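Local structure of acetylcholine-binding protein (Bulinus truncatus, 2BJ0) at residues A[62-67]-A[102-107]; A[27-32]-A[52-57]. The protein probably binds acetylcholine as a pentamer whose subunits are built like the ligand-binding domain of nicotinic acetylcholine receptors. One frame throughout, in Å; residues are numbered along the deposited sequence.

Both contacts belong to the neurotransmitter-gated ion-channel ligand-binding domain, and their centres lie about 18 Å apart. Interaction 2 comes first along the chain and closes before interaction 1 opens. It pairs the strands 25-40 and 45-57 of a beta hairpin close to the centre of the chain. Interaction 1 lies further out, its centre about 22 Å from the centre of the chain. There the loop after strand 45-57 meets the end of strand 101-105. The two strand regions belong to the same mixed sheet, with strand 109-121 pairing with both 45-57 and 101-105. Lys57 and Asp107 link the contacts by a long, weak ion pair. One sheet thus runs from the middle of the subunit to the region where loop 62-67 packs against it.

Interaction 1: A[62-67]-A[102-107]; sequences SSLLSS and VVVSKD
Lys106 reaches over to Leu65 where the loop after strand 45-57 packs on the end of strand 101-105 and the residues that follow it, at the periphery of the domain. The loop leads on to strand 72-76. The ammonium NZ of Lys106 donates a hydrogen bond of 3.1 Å to the carbonyl O of Leu65. It stands above the carbonyl plane, with a C=O...donor angle of 115°. The same NZ also bonds to Ser68 O, and Leu65 O has a second partner in Ser68 OG. The Lys106 chain bends at chi2 (-130°) and chi4 (-143°), and its end comes nearer the loop than its first bond points. Leu65 CD1 lies 3.8 Å from Val104 O and 4.1 Å from Lys106 CG. The lysine chain therefore covers this methyl while its charged end grips the backbone. Leu64 adds an apolar touch, CD2 to Val104 CG1 at 4.3 Å. Leu64 and Val104 both also pack on Leu75 of strand 72-76. At the other end of the contact, Ser62 CB sits against Lys106 O, 3.1 Å away. The Ser62 hydroxyl OG bonds to Pro59 O. An alanine in place of Lys106 would probably leave Leu65 O with Ser68 OG but no ammonium, Ser68 O without its ammonium partner, and Leu65 CD1 without the cover of CG. The contact combines two buried leucines, each set against the strand end, with a polar tie at the rim. One positive charge bridges two backbone carbonyls, which is likely to hold the loop to the end of strand 101-105.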
ATOM      1  N   SER A  62     -13.436  29.237  11.147  1.00 32.00           N
ATOM      2  CA  SER A  62     -13.729  30.419  10.306  1.00 33.36           C
ATOM      3  C   SER A  62     -12.585  31.447  10.284  1.00 33.80           C
ATOM      4  O   SER A  62     -12.473  32.225   9.350  1.00 34.76           O
ATOM      5  CB  SER A  62     -15.010  31.119  10.768  1.00 33.02           C
ATOM      6  OG  SER A  62     -14.817  31.708  12.047  1.00 34.33           O
ATOM      7  N   SER A  63     -11.747  31.447  11.312  1.00 34.24           N
ATOM      8  CA  SER A  63     -10.634  32.376  11.387  1.00 34.77           C
ATOM      9  C   SER A  63      -9.486  31.989  10.464  1.00 35.45           C
ATOM     10  O   SER A  63      -8.465  32.665  10.408  1.00 34.02           O
ATOM     11  CB  SER A  63     -10.131  32.448  12.814  1.00 34.86           C
ATOM     12  OG  SER A  63     -11.031  33.224  13.566  1.00 36.34           O
ATOM     13  N   LEU A  64      -9.647  30.880   9.759  1.00 36.32           N
ATOM     14  CA  LEU A  64      -8.616  30.415   8.861  1.00 38.13           C
ATOM     15  C   LEU A  64      -8.565  31.348   7.667  1.00 39.27           C
ATOM     16  O   LEU A  64      -7.505  31.565   7.092  1.00 39.34           O
ATOM     17  CB  LEU A  64      -8.925  28.978   8.423  1.00 38.04           C
ATOM     18  CG  LEU A  64      -7.832  28.048   7.890  1.00 38.98           C
ATOM     19  CD1 LEU A  64      -6.649  27.826   8.868  1.00 37.00           C
ATOM     20  CD2 LEU A  64      -8.485  26.717   7.529  1.00 38.20           C
ATOM     21  N   LEU A  65      -9.713  31.922   7.329  1.00 41.26           N
ATOM     22  CA  LEU A  65      -9.876  32.686   6.095  1.00 43.97           C
ATOM     23  C   LEU A  65     -10.207  34.165   6.263  1.00 46.09           C
ATOM     24  O   LEU A  65      -9.865  34.960   5.393  1.00 47.47           O
ATOM     25  CB  LEU A  65     -10.964  32.052   5.223  1.00 43.17           C
ATOM     26  CG  LEU A  65     -10.614  30.732   4.539  1.00 42.72           C
ATOM     27  CD1 LEU A  65     -11.757  30.337   3.635  1.00 41.58           C
ATOM     28  CD2 LEU A  65      -9.290  30.822   3.756  1.00 41.64           C
ATOM     29  N   SER A  66     -10.885  34.513   7.356  1.00 48.40           N
ATOM     30  CA  SER A  66     -11.452  35.854   7.603  1.00 50.66           C
ATOM     31  C   SER A  66     -10.684  37.082   7.037  1.00 52.02           C
ATOM     32  O   SER A  66     -11.307  38.093   6.676  1.00 52.46           O
ATOM     33  CB  SER A  66     -11.753  36.037   9.100  1.00 50.35           C
ATOM     34  OG  SER A  66     -10.607  35.728   9.880  1.00 51.35           O
ATOM     35  N   SER A  67      -9.354  36.984   6.953  1.00 53.30           N
ATOM     36  CA  SER A  67      -8.534  38.053   6.376  1.00 54.60           C
ATOM     37  C   SER A  67      -7.694  37.605   5.167  1.00 55.02           C
ATOM     38  O   SER A  67      -6.547  38.022   4.993  1.00 55.54           O
ATOM     39  CB  SER A  67      -7.639  38.669   7.456  1.00 54.87           C
ATOM     40  OG  SER A  67      -6.862  37.663   8.082  1.00 56.67           O
ATOM     41  N   VAL A 102     -10.358  18.156   1.773  1.00 25.53           N
ATOM     42  CA  VAL A 102     -11.626  18.797   2.193  1.00 26.33           C
ATOM     43  C   VAL A 102     -11.583  20.252   1.746  1.00 27.54           C
ATOM     44  O   VAL A 102     -10.492  20.776   1.384  1.00 27.22           O
ATOM     45  CB  VAL A 102     -11.855  18.717   3.729  1.00 25.94           C
ATOM     46  CG1 VAL A 102     -11.841  17.260   4.218  1.00 25.39           C
ATOM     47  CG2 VAL A 102     -10.823  19.527   4.489  1.00 25.55           C
ATOM     48  N   VAL A 103     -12.743  20.907   1.761  1.00 27.49           N
ATOM     49  CA  VAL A 103     -12.855  22.329   1.468  1.00 27.74           C
ATOM     50  C   VAL A 103     -13.555  23.019   2.612  1.00 28.88           C
ATOM     51  O   VAL A 103     -14.663  22.639   2.992  1.00 27.31           O
ATOM     52  CB  VAL A 103     -13.647  22.605   0.191  1.00 28.49           C
ATOM     53  CG1 VAL A 103     -13.840  24.122   0.012  1.00 27.31           C
ATOM     54  CG2 VAL A 103     -12.960  21.966  -1.041  1.00 28.55           C
ATOM     55  N   VAL A 104     -12.870  24.021   3.156  1.00 29.23           N
ATOM     56  CA  VAL A 104     -13.300  24.781   4.314  1.00 30.49           C
ATOM     57  C   VAL A 104     -13.795  26.139   3.813  1.00 30.82           C
ATOM     58  O   VAL A 104     -13.099  26.809   3.052  1.00 29.75           O
ATOM     59  CB  VAL A 104     -12.120  25.003   5.292  1.00 30.21           C
ATOM     60  CG1 VAL A 104     -12.573  25.684   6.532  1.00 29.66           C
ATOM     61  CG2 VAL A 104     -11.447  23.692   5.626  1.00 29.94           C
ATOM     62  N   SER A 105     -15.006  26.505   4.230  1.00 31.86           N
ATOM     63  CA  SER A 105     -15.641  27.775   3.876  1.00 32.67           C
ATOM     64  C   SER A 105     -15.339  28.837   4.905  1.00 33.40           C
ATOM     65  O   SER A 105     -14.902  28.512   6.006  1.00 33.10           O
ATOM     66  CB  SER A 105     -17.149  27.588   3.807  1.00 32.35           C
ATOM     67  OG  SER A 105     -17.471  26.681   2.769  1.00 32.73           O
ATOM     68  N   LYS A 106     -15.635  30.100   4.567  1.00 35.36           N
ATOM     69  CA  LYS A 106     -15.384  31.253   5.463  1.00 36.83           C
ATOM     70  C   LYS A 106     -16.080  31.159   6.808  1.00 36.85           C
ATOM     71  O   LYS A 106     -15.603  31.714   7.784  1.00 37.07           O
ATOM     72  CB  LYS A 106     -15.774  32.590   4.804  1.00 37.93           C
ATOM     73  CG  LYS A 106     -14.765  33.091   3.756  1.00 40.22           C
ATOM     74  CD  LYS A 106     -14.332  34.563   3.958  1.00 43.43           C
ATOM     75  CE  LYS A 106     -13.232  34.914   2.922  1.00 44.55           C
ATOM     76  NZ  LYS A 106     -12.151  35.830   3.422  1.00 48.22           N
ATOM     77  N   ASP A 107     -17.208  30.469   6.877  1.00 36.60           N
ATOM     78  CA  ASP A 107     -17.864  30.320   8.164  1.00 36.90           C
ATOM     79  C   ASP A 107     -17.436  29.046   8.945  1.00 35.75           C
ATOM     80  O   ASP A 107     -17.977  28.738  10.005  1.00 35.19           O
ATOM     81  CB  ASP A 107     -19.380  30.396   7.980  1.00 37.29           C
ATOM     82  CG  ASP A 107     -19.950  29.164   7.298  1.00 41.22           C
ATOM     83  OD1 ASP A 107     -19.186  28.390   6.666  1.00 43.17           O
ATOM     84  OD2 ASP A 107     -21.165  28.879   7.351  1.00 44.17           O
TER

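Interaction 2: A[27-32]-A[52-57]; sequences VSLNFK and TQASWK
Thr52 lies beside Phe31, the two side chains pointing the same way. Thr52 OG1 meets the ring edge near the ring plane, 3.2 Å from Phe31 CE1. Gln53 exchanges backbone hydrogen bonds with Asn30: Gln53 N to Asn30 O at 2.8 Å, and Asn30 N to Gln53 O at 3.1 Å. Beyond CG the Gln53 chain runs extended (chi2 179°), carrying the amide out to Asn30 and Lys32. Gln53 NE2 comes within 3.5 Å of Asn30 CB and bonds to Glu156 OE2. Gln53 OE1 rests against the aliphatic part of Lys32, 3.5 Å from Lys32 CG. Lys32 NZ forms salt bridges with Glu156 and Glu163. Ala54 faces Leu29, with Ala54 CB to Leu29 CD2 at 3.5 Å. Ala54 CA touches Ser28 O. Ser55 and Ser28 form the next hydrogen-bonded pair, Ser55 N to Ser28 O and Ser28 N to Ser55 O, 2.9 Å each. Trp56 CB then packs on Val27 CG2, and the Trp56 ring meets Trp81 edge-to-face. The side bearing Leu29 and Phe31 packs on strand 190-202. On the other side, Gln53 touches Cys186 of a neighbouring subunit, part of that chain's vicinal disulfide, consistent with closeness to the intersubunit ligand site. This is an antiparallel beta hairpin in the beta-sandwich of the ligand-binding domain.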
ATOM      1  N   VAL A  27     -23.411  15.772  11.368  1.00 31.68           N
ATOM      2  CA  VAL A  27     -22.741  15.512  10.127  1.00 30.43           C
ATOM      3  C   VAL A  27     -23.779  15.139   9.104  1.00 30.01           C
ATOM      4  O   VAL A  27     -24.504  14.178   9.294  1.00 31.08           O
ATOM      5  CB  VAL A  27     -21.695  14.383  10.301  1.00 29.72           C
ATOM      6  CG1 VAL A  27     -21.031  14.052   8.966  1.00 29.01           C
ATOM      7  CG2 VAL A  27     -20.672  14.792  11.331  1.00 28.61           C
ATOM      8  N   SER A  28     -23.860  15.897   8.018  1.00 30.07           N
ATOM      9  CA  SER A  28     -24.824  15.603   6.978  1.00 30.17           C
ATOM     10  C   SER A  28     -24.197  14.774   5.885  1.00 29.55           C
ATOM     11  O   SER A  28     -23.117  15.123   5.414  1.00 29.80           O
ATOM     12  CB  SER A  28     -25.314  16.901   6.358  1.00 30.44           C
ATOM     13  OG  SER A  28     -25.661  17.804   7.390  1.00 34.38           O
ATOM     14  N   LEU A  29     -24.891  13.720   5.461  1.00 27.94           N
ATOM     15  CA  LEU A  29     -24.456  12.849   4.355  1.00 27.21           C
ATOM     16  C   LEU A  29     -25.488  12.805   3.264  1.00 27.55           C
ATOM     17  O   LEU A  29     -26.690  12.677   3.539  1.00 26.27           O
ATOM     18  CB  LEU A  29     -24.283  11.406   4.830  1.00 27.15           C
ATOM     19  CG  LEU A  29     -23.238  11.138   5.896  1.00 26.63           C
ATOM     20  CD1 LEU A  29     -23.149   9.633   6.201  1.00 25.82           C
ATOM     21  CD2 LEU A  29     -21.906  11.719   5.416  1.00 29.22           C
ATOM     22  N   ASN A  30     -25.013  12.934   2.036  1.00 27.09           N
ATOM     23  CA  ASN A  30     -25.769  12.659   0.821  1.00 27.04           C
ATOM     24  C   ASN A  30     -24.880  11.741  -0.006  1.00 27.13           C
ATOM     25  O   ASN A  30     -23.687  11.667   0.265  1.00 26.94           O
ATOM     26  CB  ASN A  30     -26.100  13.949   0.066  1.00 26.68           C
ATOM     27  CG  ASN A  30     -27.353  14.648   0.625  1.00 30.33           C
ATOM     28  OD1 ASN A  30     -27.318  15.827   0.952  1.00 31.70           O
ATOM     29  ND2 ASN A  30     -28.449  13.895   0.770  1.00 29.72           N
ATOM     30  N   PHE A  31     -25.445  11.048  -0.988  1.00 26.73           N
ATOM     31  CA  PHE A  31     -24.703  10.067  -1.752  1.00 27.51           C
ATOM     32  C   PHE A  31     -25.043  10.191  -3.206  1.00 27.90           C
ATOM     33  O   PHE A  31     -26.142  10.607  -3.567  1.00 28.64           O
ATOM     34  CB  PHE A  31     -25.000   8.629  -1.273  1.00 26.39           C
ATOM     35  CG  PHE A  31     -24.620   8.369   0.147  1.00 26.53           C
ATOM     36  CD1 PHE A  31     -23.327   7.959   0.471  1.00 23.90           C
ATOM     37  CD2 PHE A  31     -25.552   8.502   1.163  1.00 24.14           C
ATOM     38  CE1 PHE A  31     -22.959   7.716   1.770  1.00 26.33           C
ATOM     39  CE2 PHE A  31     -25.192   8.252   2.468  1.00 28.07           C
ATOM     40  CZ  PHE A  31     -23.883   7.851   2.784  1.00 28.42           C
ATOM     41  N   LYS A  32     -24.090   9.816  -4.043  1.00 27.25           N
ATOM     42  CA  LYS A  32     -24.311   9.699  -5.461  1.00 27.17           C
ATOM     43  C   LYS A  32     -23.858   8.302  -5.870  1.00 27.11           C
ATOM     44  O   LYS A  32     -22.653   7.990  -5.808  1.00 26.54           O
ATOM     45  CB  LYS A  32     -23.499  10.753  -6.234  1.00 27.42           C
ATOM     46  CG  LYS A  32     -23.847  12.215  -5.906  1.00 28.96           C
ATOM     47  CD  LYS A  32     -25.124  12.612  -6.638  1.00 31.70           C
ATOM     48  CE  LYS A  32     -25.798  13.734  -5.926  1.00 35.16           C
ATOM     49  NZ  LYS A  32     -27.074  14.107  -6.600  1.00 35.58           N
ATOM     50  N   THR A  52     -19.678   9.947  -1.475  1.00 25.91           N
ATOM     51  CA  THR A  52     -20.245  10.271  -0.175  1.00 26.31           C
ATOM     52  C   THR A  52     -20.007  11.741   0.001  1.00 27.31           C
ATOM     53  O   THR A  52     -18.874  12.172  -0.063  1.00 27.47           O
ATOM     54  CB  THR A  52     -19.518   9.521   0.968  1.00 25.91           C
ATOM     55  OG1 THR A  52     -19.895   8.144   0.942  1.00 26.31           O
ATOM     56  CG2 THR A  52     -20.044   9.971   2.363  1.00 25.89           C
ATOM     57  N   GLN A  53     -21.066  12.521   0.201  1.00 26.38           N
ATOM     58  CA  GLN A  53     -20.905  13.950   0.359  1.00 28.03           C
ATOM     59  C   GLN A  53     -21.129  14.269   1.807  1.00 27.94           C
ATOM     60  O   GLN A  53     -22.270  14.286   2.248  1.00 26.66           O
ATOM     61  CB  GLN A  53     -21.908  14.724  -0.520  1.00 27.75           C
ATOM     62  CG  GLN A  53     -21.982  14.241  -1.960  1.00 29.57           C
ATOM     63  CD  GLN A  53     -22.991  14.998  -2.832  1.00 31.70           C
ATOM     64  OE1 GLN A  53     -22.857  14.997  -4.048  1.00 36.81           O
ATOM     65  NE2 GLN A  53     -23.990  15.638  -2.215  1.00 36.29           N
ATOM     66  N   ALA A  54     -20.047  14.490   2.553  1.00 27.53           N
ATOM     67  CA  ALA A  54     -20.143  14.693   3.983  1.00 28.03           C
ATOM     68  C   ALA A  54     -19.869  16.145   4.346  1.00 28.88           C
ATOM     69  O   ALA A  54     -18.862  16.715   3.909  1.00 28.72           O
ATOM     70  CB  ALA A  54     -19.156  13.787   4.723  1.00 27.25           C
ATOM     71  N   SER A  55     -20.738  16.751   5.155  1.00 28.95           N
ATOM     72  CA  SER A  55     -20.416  18.075   5.659  1.00 29.17           C
ATOM     73  C   SER A  55     -20.660  18.250   7.136  1.00 28.62           C
ATOM     74  O   SER A  55     -21.517  17.587   7.731  1.00 28.58           O
ATOM     75  CB  SER A  55     -21.046  19.196   4.829  1.00 30.56           C
ATOM     76  OG  SER A  55     -22.371  18.899   4.478  1.00 34.43           O
ATOM     77  N   TRP A  56     -19.856  19.120   7.738  1.00 27.70           N
ATOM     78  CA  TRP A  56     -20.016  19.445   9.144  1.00 27.45           C
ATOM     79  C   TRP A  56     -19.435  20.825   9.336  1.00 28.11           C
ATOM     80  O   TRP A  56     -18.810  21.337   8.439  1.00 27.73           O
ATOM     81  CB  TRP A  56     -19.372  18.387  10.053  1.00 26.52           C
ATOM     82  CG  TRP A  56     -17.895  18.334   9.943  1.00 25.30           C
ATOM     83  CD1 TRP A  56     -16.988  18.915  10.781  1.00 26.08           C
ATOM     84  CD2 TRP A  56     -17.146  17.723   8.899  1.00 23.77           C
ATOM     85  NE1 TRP A  56     -15.707  18.678  10.334  1.00 23.23           N
ATOM     86  CE2 TRP A  56     -15.775  17.932   9.184  1.00 24.89           C
ATOM     87  CE3 TRP A  56     -17.484  16.989   7.753  1.00 24.78           C
ATOM     88  CZ2 TRP A  56     -14.758  17.459   8.354  1.00 23.77           C
ATOM     89  CZ3 TRP A  56     -16.448  16.503   6.937  1.00 24.52           C
ATOM     90  CH2 TRP A  56     -15.118  16.750   7.246  1.00 24.71           C
ATOM     91  N   LYS A  57     -19.670  21.443  10.488  1.00 29.34           N
ATOM     92  CA  LYS A  57     -19.219  22.814  10.713  1.00 30.03           C
ATOM     93  C   LYS A  57     -18.457  22.928  12.018  1.00 30.16           C
ATOM     94  O   LYS A  57     -18.839  22.336  13.031  1.00 30.36           O
ATOM     95  CB  LYS A  57     -20.429  23.742  10.733  1.00 31.51           C
ATOM     96  CG  LYS A  57     -20.135  25.222  10.813  1.00 33.34           C
ATOM     97  CD  LYS A  57     -21.459  25.991  10.965  1.00 37.20           C
ATOM     98  CE  LYS A  57     -21.235  27.473  10.775  1.00 39.13           C
ATOM     99  NZ  LYS A  57     -22.544  28.114  10.517  1.00 41.15           N
TER